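Local structure of tyrosine specific protein phosphatase, putative (Trypanosoma brucei, 3M4U) at residues L117-T122 against S214-C219; V173-V178 against Q191-G196. The protein dephosphorylates the nucleolar protein NOPP44/46 as a life cycle switch, probably by hydrolysing phosphotyrosine as protein tyrosine phosphatases do. One frame throughout, in Å; residues are numbered along the deposited sequence.

Contact 1: L117-T122 against S214-C219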
# COMPACT_ATOMS: atom_id res chain seq x y z
N LEU A 117 -2.49 -7.26 -9.75
CA LEU A 117 -3.02 -5.99 -9.28
C LEU A 117 -1.97 -5.14 -8.56
O LEU A 117 -1.24 -5.63 -7.70
CB LEU A 117 -4.22 -6.23 -8.36
CG LEU A 117 -4.93 -5.00 -7.81
CD1 LEU A 117 -5.45 -4.11 -8.94
CD2 LEU A 117 -6.06 -5.41 -6.88
N VAL A 118 -1.90 -3.87 -8.95
CA VAL A 118 -1.11 -2.85 -8.27
C VAL A 118 -2.00 -1.71 -7.81
O VAL A 118 -2.70 -1.12 -8.64
CB VAL A 118 -0.07 -2.24 -9.20
CG1 VAL A 118 0.37 -0.87 -8.65
CG2 VAL A 118 1.10 -3.20 -9.38
N VAL A 119 -1.98 -1.39 -6.52
CA VAL A 119 -2.75 -0.27 -5.99
C VAL A 119 -1.83 0.88 -5.55
O VAL A 119 -0.87 0.66 -4.79
CB VAL A 119 -3.68 -0.71 -4.81
CG1 VAL A 119 -4.61 0.44 -4.38
CG2 VAL A 119 -4.52 -1.93 -5.20
N MET A 120 -2.11 2.08 -6.06
CA MET A 120 -1.30 3.28 -5.81
C MET A 120 -2.12 4.33 -5.06
O MET A 120 -3.15 4.82 -5.58
CB MET A 120 -0.79 3.86 -7.13
CG MET A 120 -0.06 5.21 -7.04
SD MET A 120 0.65 5.67 -8.65
CE MET A 120 1.54 7.18 -8.29
N LEU A 121 -1.68 4.69 -3.85
CA LEU A 121 -2.47 5.53 -2.95
C LEU A 121 -2.00 6.96 -2.94
O LEU A 121 -2.32 7.75 -2.03
CB LEU A 121 -2.47 4.95 -1.53
CG LEU A 121 -2.94 3.50 -1.53
CD1 LEU A 121 -2.71 2.84 -0.18
CD2 LEU A 121 -4.41 3.43 -1.95
N THR A 122 -1.25 7.32 -3.97
CA THR A 122 -0.71 8.67 -4.04
C THR A 122 -0.82 9.32 -5.40
O THR A 122 -0.93 8.63 -6.43
CB THR A 122 0.78 8.69 -3.62
OG1 THR A 122 1.23 10.05 -3.50
CG2 THR A 122 1.65 7.93 -4.65
N SER A 214 -12.94 -3.25 -1.86
CA SER A 214 -13.75 -4.16 -2.67
C SER A 214 -12.94 -4.69 -3.86
O SER A 214 -12.99 -5.88 -4.20
CB SER A 214 -15.04 -3.46 -3.14
OG SER A 214 -15.60 -4.12 -4.28
N VAL A 215 -12.18 -3.80 -4.49
CA VAL A 215 -11.31 -4.19 -5.58
C VAL A 215 -10.25 -5.19 -5.12
O VAL A 215 -9.89 -6.10 -5.87
CB VAL A 215 -10.61 -2.97 -6.16
CG1 VAL A 215 -9.37 -3.40 -6.96
CG2 VAL A 215 -11.58 -2.17 -7.01
N ILE A 216 -9.75 -5.04 -3.90
CA ILE A 216 -8.78 -6.03 -3.41
C ILE A 216 -9.44 -7.39 -3.15
O ILE A 216 -8.93 -8.42 -3.57
CB ILE A 216 -8.03 -5.54 -2.16
CG1 ILE A 216 -7.14 -4.34 -2.51
CG2 ILE A 216 -7.18 -6.66 -1.57
CD1 ILE A 216 -6.50 -3.70 -1.31
N LYS A 217 -10.57 -7.37 -2.45
CA LYS A 217 -11.27 -8.59 -2.06
C LYS A 217 -11.74 -9.40 -3.27
O LYS A 217 -11.68 -10.63 -3.26
CB LYS A 217 -12.45 -8.26 -1.14
CG LYS A 217 -13.31 -9.45 -0.79
CD LYS A 217 -14.22 -9.15 0.41
CE LYS A 217 -15.37 -10.16 0.49
NZ LYS A 217 -14.91 -11.56 0.26
N ASN A 218 -12.19 -8.70 -4.30
CA ASN A 218 -12.74 -9.34 -5.49
C ASN A 218 -11.71 -9.70 -6.58
O ASN A 218 -12.07 -10.10 -7.69
CB ASN A 218 -13.86 -8.48 -6.07
CG ASN A 218 -15.05 -8.37 -5.13
OD1 ASN A 218 -15.26 -9.23 -4.27
ND2 ASN A 218 -15.83 -7.29 -5.27
N CYS A 219 -10.43 -9.56 -6.24
CA CYS A 219 -9.35 -9.89 -7.17
C CYS A 219 -9.01 -11.38 -7.14
O CYS A 219 -8.61 -11.91 -6.10
CB CYS A 219 -8.09 -9.08 -6.83
SG CYS A 219 -6.67 -9.45 -7.89
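L117 meets V215 and C219 where strand 117-120 faces the last turn of helix 206-217, and its isobutyl group does most of the touching. CB points toward the helix and CG stands anti to the backbone N (chi1 -178°); of the branches, CD2 makes the contact, 3.9 Å from CG1 of V215. The two side chains cross obliquely, branch against branch. The same CD2 is 4.0 Å from the carbonyl O of V215, so it rests on helix backbone as well as on a methyl. L117 also touches V192 and L190 of the neighbouring strand, so the leucine is packed between that strand and the helix.

C219 comes in beside the root of that leucine. Its SG, anti to the backbone N, lies 4.1 Å from CB of L117, while CB of C219 is 4.2 Å from CD2 of L117. The chain has just turned out of the helix here: N218 is the first residue to leave helical angles, and its N still bonds to S214 O at 2.9 Å. That turn carries the thiol back toward the sheet.

Two residues along the strand, V119 points to the same side as L117. Its CG2 approaches CG1 of I216 more loosely, at 4.5 Å. I216 continues onto I225 of the next strand and onto L239 and Y243 of helix 234-250. No hydrogen bond joins the two segments; the contact is apolar. This is a helix covering one face of the central mixed sheet, at its parallel strands, in the alpha/beta core of a protein tyrosine phosphatase, whose strand 225-228 leads into the HCX5R signature loop from H228 to R235.

Contact 2: V173-V178 against Q191-G196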
# COMPACT_ATOMS: atom_id res chain seq x y z
N VAL A 173 -8.61 6.03 -10.80
CA VAL A 173 -8.28 5.65 -12.17
C VAL A 173 -7.88 4.18 -12.25
O VAL A 173 -7.09 3.71 -11.43
CB VAL A 173 -7.09 6.47 -12.71
CG1 VAL A 173 -6.97 6.29 -14.23
CG2 VAL A 173 -7.25 7.94 -12.35
N ARG A 174 -8.41 3.47 -13.23
CA ARG A 174 -7.95 2.11 -13.52
C ARG A 174 -7.14 2.14 -14.82
O ARG A 174 -7.62 2.66 -15.84
CB ARG A 174 -9.12 1.14 -13.65
CG ARG A 174 -10.02 1.05 -12.41
CD ARG A 174 -11.23 0.17 -12.69
NE ARG A 174 -11.80 -0.41 -11.48
CZ ARG A 174 -12.58 0.26 -10.63
NH1 ARG A 174 -12.86 1.53 -10.86
NH2 ARG A 174 -13.06 -0.34 -9.56
N ARG A 175 -5.91 1.62 -14.76
CA ARG A 175 -5.04 1.58 -15.93
C ARG A 175 -4.58 0.16 -16.25
O ARG A 175 -3.66 -0.36 -15.63
CB ARG A 175 -3.83 2.50 -15.75
CG ARG A 175 -4.17 3.98 -15.66
CD ARG A 175 -2.91 4.85 -15.54
NE ARG A 175 -3.19 6.27 -15.35
CZ ARG A 175 -3.19 6.89 -14.17
NH1 ARG A 175 -3.45 8.20 -14.09
NH2 ARG A 175 -2.93 6.22 -13.06
N PRO A 176 -5.26 -0.49 -17.21
CA PRO A 176 -4.72 -1.79 -17.62
C PRO A 176 -3.46 -1.56 -18.43
O PRO A 176 -3.46 -0.75 -19.37
CB PRO A 176 -5.85 -2.38 -18.49
CG PRO A 176 -7.11 -1.62 -18.05
CD PRO A 176 -6.61 -0.24 -17.74
N LEU A 177 -2.38 -2.25 -18.07
CA LEU A 177 -1.08 -1.99 -18.66
C LEU A 177 -0.46 -3.28 -19.15
O LEU A 177 -0.83 -4.36 -18.70
CB LEU A 177 -0.14 -1.37 -17.63
CG LEU A 177 -0.64 -0.09 -16.96
CD1 LEU A 177 0.28 0.31 -15.83
CD2 LEU A 177 -0.75 1.03 -17.97
N VAL A 178 0.48 -3.16 -20.08
CA VAL A 178 1.30 -4.30 -20.45
C VAL A 178 2.78 -3.97 -20.26
O VAL A 178 3.27 -2.94 -20.72
CB VAL A 178 1.01 -4.79 -21.89
CG1 VAL A 178 1.52 -6.21 -22.07
CG2 VAL A 178 -0.48 -4.72 -22.19
N GLN A 191 -3.27 -1.47 -12.79
CA GLN A 191 -3.05 -0.57 -11.68
C GLN A 191 -4.31 0.21 -11.37
O GLN A 191 -5.03 0.63 -12.27
CB GLN A 191 -1.85 0.38 -11.87
CG GLN A 191 -2.20 1.66 -12.59
CD GLN A 191 -1.63 2.93 -11.97
OE1 GLN A 191 -0.87 2.92 -11.01
NE2 GLN A 191 -2.01 4.06 -12.56
N VAL A 192 -4.55 0.39 -10.08
CA VAL A 192 -5.63 1.25 -9.63
C VAL A 192 -5.03 2.38 -8.78
O VAL A 192 -4.39 2.12 -7.75
CB VAL A 192 -6.67 0.41 -8.83
CG1 VAL A 192 -7.75 1.29 -8.23
CG2 VAL A 192 -7.28 -0.66 -9.72
N GLN A 193 -5.23 3.62 -9.21
CA GLN A 193 -4.69 4.77 -8.50
C GLN A 193 -5.79 5.59 -7.86
O GLN A 193 -6.77 5.99 -8.52
CB GLN A 193 -3.87 5.67 -9.42
CG GLN A 193 -3.12 6.78 -8.70
CD GLN A 193 -2.69 7.90 -9.63
OE1 GLN A 193 -2.99 7.87 -10.83
NE2 GLN A 193 -1.99 8.91 -9.08
N TYR A 194 -5.63 5.83 -6.55
CA TYR A 194 -6.55 6.66 -5.81
C TYR A 194 -5.85 7.95 -5.45
O TYR A 194 -4.77 7.92 -4.83
CB TYR A 194 -7.01 5.96 -4.54
CG TYR A 194 -7.88 6.81 -3.64
CD1 TYR A 194 -8.88 7.63 -4.16
CD2 TYR A 194 -7.71 6.79 -2.26
CE1 TYR A 194 -9.67 8.42 -3.34
CE2 TYR A 194 -8.50 7.56 -1.42
CZ TYR A 194 -9.49 8.37 -1.96
OH TYR A 194 -10.27 9.14 -1.11
N VAL A 195 -6.45 9.07 -5.85
CA VAL A 195 -5.83 10.38 -5.69
C VAL A 195 -6.52 11.29 -4.65
O VAL A 195 -6.19 12.48 -4.52
CB VAL A 195 -5.69 11.12 -7.05
CG1 VAL A 195 -4.93 10.26 -8.04
CG2 VAL A 195 -7.07 11.49 -7.61
N GLY A 196 -7.47 10.74 -3.91
CA GLY A 196 -8.16 11.50 -2.89
C GLY A 196 -7.63 11.17 -1.51
O GLY A 196 -8.35 11.27 -0.51
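R175 and Q191 sit opposite each other in an antiparallel beta hairpin, strand 172-180 with strand 187-194, as one of its hydrogen-bonded pairs. The R175 N bond to Q191 O is short and almost straight (2.8 Å, 177°), and the return bond from Q191 N to R175 O is 3.1 Å. V173 and Q193 form the next such pair, with bonds in both directions. R174 and V192 form the non-hydrogen-bonded pair between them, turning their side chains to the other face.

The arginine starts with CB against CG of Q191, 3.7 Å away. CG lies anti to the carbonyl carbon (chi1 -65°), and from there the chain runs extended to NE. CD and NE pass alongside the Q191 side chain, which points the same way; the orientation of the glutamine amide is uncertain. At CZ the R175 guanidinium is covered on one face by V173, whose CG1 stands above the plane, over its centre. R175 also makes a cation-pi contact with W136.

The tip reaches across to Q193. The other end of the Q193 carboxamide is held too: its NE2 bonds to T122 O. R175 NH1 makes a weak bond to Q193 OE1, whereas R175 NH2 donates to this oxygen at 2.8 Å, with OE1 essentially in the guanidinium plane and NH2 tilted 28° from the plane of the glutamine carbonyl.

Overall arrangement
From the N terminus, the chain lays down strand 117-120, then strand 172-180, turns back along 187-194, and runs through a loop into helix 206-217. Contact 2 closes the short hairpin, with 12 residues between its segments; contact 1 closes a loop of 91 residues, inside which contact 2 is nested. The two meet in the sheet: V118 O and M120 N pair with V192 N and O at 2.8 Å each, probable hydrogen bonds. V215 also packs on R174. The antiparallel hairpin, the parallel middle of the sheet and the helix are thus joined, and past Y194 the chain enters the WPD sequence, which in this family forms a mobile active-site loop.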